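Local coordinates for protein lasso peptide isopeptidase AtxE2 (Asticcacaulis excentricus, PDB 5TXE) that hydrolyses the isopeptide bond of the lasso peptides astexin-2 and astexin-3, opening these threaded substrates into linear peptides, at residues 634-637 with 638-642. The protein carries 1 engineered substitution. Numbering follows the deposited sequence.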
loop_
_atom_site.group_PDB
_atom_site.type_symbol
_atom_site.label_atom_id
_atom_site.label_comp_id
_atom_site.label_asym_id
_atom_site.label_seq_id
_atom_site.Cartn_x
_atom_site.Cartn_y
_atom_site.Cartn_z
ATOM N N PRO A 634 5.873 14.550 -14.361
ATOM C CA PRO A 634 6.597 15.465 -13.492
ATOM C C PRO A 634 6.129 15.502 -12.054
ATOM O O PRO A 634 4.925 15.334 -11.764
ATOM C CB PRO A 634 6.358 16.829 -14.129
ATOM C CG PRO A 634 4.997 16.666 -14.777
ATOM C CD PRO A 634 4.972 15.247 -15.271
ATOM N N ASN A 635 7.081 15.755 -11.154
ATOM C CA ASN A 635 6.817 15.863 -9.736
ATOM C C ASN A 635 5.971 14.652 -9.197
ATOM O O ASN A 635 4.954 14.840 -8.522
ATOM C CB ASN A 635 6.113 17.191 -9.439
ATOM C CG ASN A 635 6.035 17.459 -7.943
ATOM O OD1 ASN A 635 6.814 16.914 -7.191
ATOM N ND2 ASN A 635 5.053 18.204 -7.504
ATOM N N GLU A 636 6.437 13.435 -9.483
ATOM C CA GLU A 636 5.752 12.258 -9.081
ATOM C C GLU A 636 6.687 11.367 -8.283
ATOM O O GLU A 636 7.851 11.635 -8.170
ATOM C CB GLU A 636 5.256 11.487 -10.270
ATOM C CG GLU A 636 3.935 11.973 -10.806
ATOM C CD GLU A 636 2.793 11.723 -9.832
ATOM O OE1 GLU A 636 3.036 11.134 -8.767
ATOM O OE2 GLU A 636 1.646 12.167 -10.136
ATOM N N HIS A 637 6.126 10.300 -7.725
ATOM C CA HIS A 637 6.860 9.419 -6.844
ATOM C C HIS A 637 6.589 7.970 -7.282
ATOM O O HIS A 637 5.816 7.689 -8.194
ATOM C CB HIS A 637 6.430 9.649 -5.393
ATOM C CG HIS A 637 6.681 11.019 -4.924
ATOM N ND1 HIS A 637 7.952 11.483 -4.693
ATOM C CD2 HIS A 637 5.856 12.080 -4.785
ATOM C CE1 HIS A 637 7.893 12.761 -4.362
ATOM N NE2 HIS A 637 6.633 13.153 -4.450
ATOM N N HIS A 638 7.300 7.089 -6.628
ATOM C CA HIS A 638 7.239 5.641 -6.799
ATOM C C HIS A 638 5.815 5.149 -6.925
ATOM O O HIS A 638 5.520 4.381 -7.831
ATOM C CB HIS A 638 7.958 5.059 -5.561
ATOM C CG HIS A 638 7.950 3.587 -5.457
ATOM N ND1 HIS A 638 8.673 2.794 -6.303
ATOM C CD2 HIS A 638 7.365 2.753 -4.557
ATOM C CE1 HIS A 638 8.500 1.525 -5.968
ATOM N NE2 HIS A 638 7.701 1.477 -4.917
ATOM N N VAL A 639 4.929 5.646 -6.075
ATOM C CA VAL A 639 3.470 5.556 -6.272
ATOM C C VAL A 639 2.944 6.967 -6.635
ATOM O O VAL A 639 3.329 7.958 -5.979
ATOM C CB VAL A 639 2.839 5.071 -4.966
ATOM C CG1 VAL A 639 1.339 5.232 -4.975
ATOM C CG2 VAL A 639 3.223 3.613 -4.730
ATOM N N LYS A 640 2.081 7.077 -7.641
ATOM C CA LYS A 640 1.704 8.378 -8.168
ATOM C C LYS A 640 0.595 8.969 -7.346
ATOM O O LYS A 640 -0.168 8.246 -6.800
ATOM C CB LYS A 640 1.331 8.328 -9.639
ATOM C CG LYS A 640 2.486 7.927 -10.520
ATOM C CD LYS A 640 2.048 7.765 -11.957
ATOM C CE LYS A 640 3.198 7.380 -12.869
ATOM N NZ LYS A 640 3.598 5.948 -12.726
ATOM N N TRP A 641 0.584 10.293 -7.213
ATOM C CA TRP A 641 -0.332 10.958 -6.298
ATOM C C TRP A 641 -1.253 11.948 -7.006
ATOM O O TRP A 641 -2.315 12.307 -6.461
ATOM C CB TRP A 641 0.484 11.642 -5.195
ATOM C CG TRP A 641 1.308 12.778 -5.626
ATOM C CD1 TRP A 641 2.527 12.714 -6.193
ATOM C CD2 TRP A 641 1.014 14.206 -5.443
ATOM N NE1 TRP A 641 3.004 14.011 -6.432
ATOM C CE2 TRP A 641 2.081 14.923 -5.985
ATOM C CE3 TRP A 641 -0.057 14.916 -4.898
ATOM C CZ2 TRP A 641 2.129 16.325 -5.984
ATOM C CZ3 TRP A 641 -0.020 16.311 -4.908
ATOM C CH2 TRP A 641 1.082 16.998 -5.440
ATOM N N GLN A 642 -0.893 12.408 -8.220
ATOM C CA GLN A 642 -1.677 13.465 -8.869
ATOM C C GLN A 642 -2.801 12.859 -9.702
ATOM O O GLN A 642 -2.569 12.004 -10.545
ATOM C CB GLN A 642 -0.811 14.384 -9.735
ATOM C CG GLN A 642 0.339 15.047 -8.988
ATOM C CD GLN A 642 1.084 16.060 -9.845
ATOM O OE1 GLN A 642 0.496 16.813 -10.581
ATOM N NE2 GLN A 642 2.372 16.042 -9.760
#
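Between E636 and W641 the chain doubles back, the run from P634 to H637 lying 126° from that of H638 to Q642, with the bend at H637-H638. This is the catalytic-histidine loop of an alpha/beta-hydrolase fold, leading from strand 628-633, at the edge of the mixed sheet, to helix 643-662. The E636 carboxylate bridges the two arms of the bend. OE1 of E636 accepts from the backbone N of W641 at 3.0 Å, and OE2 of E636 accepts from N of Q642 at 3.2 Å; each oxygen uses its syn lone pair, so one carboxylate grips two successive amides. A bend at chi2 (-67°) turns it toward the amides of W641 and Q642, and OE1 of E636 also takes a weak bond from N of H637. H645 in helix 643-662 is a further partner of OE2. Q642 occupies the N-cap position of that helix; its CG lies 3.5 Å above the centre of one face of the W641 ring, and its OE1 is hydrogen-bonded to N82. W641 itself sets CD1 of its indole 3.7 Å from CD2 of H637, the ring planes meeting obliquely at 35°; F110 packs edge-to-face with both residues. H638 directs its imidazole away from this network: ND1 is hydrogen-bonded to E610, NE2 to the backbone of the bound peptide. The bend places H638 beside E610 and A527, the engineered residue at the nucleophile position, consistent with the charge relay assigned to H638 and E610. Away from the bend, where the two arms meet again, N635 O accepts two hydrogen bonds: from NE1 of W641 at 3.0 Å, in the carbonyl plane, and from NE2 of Q642 at 3.1 Å, above that plane.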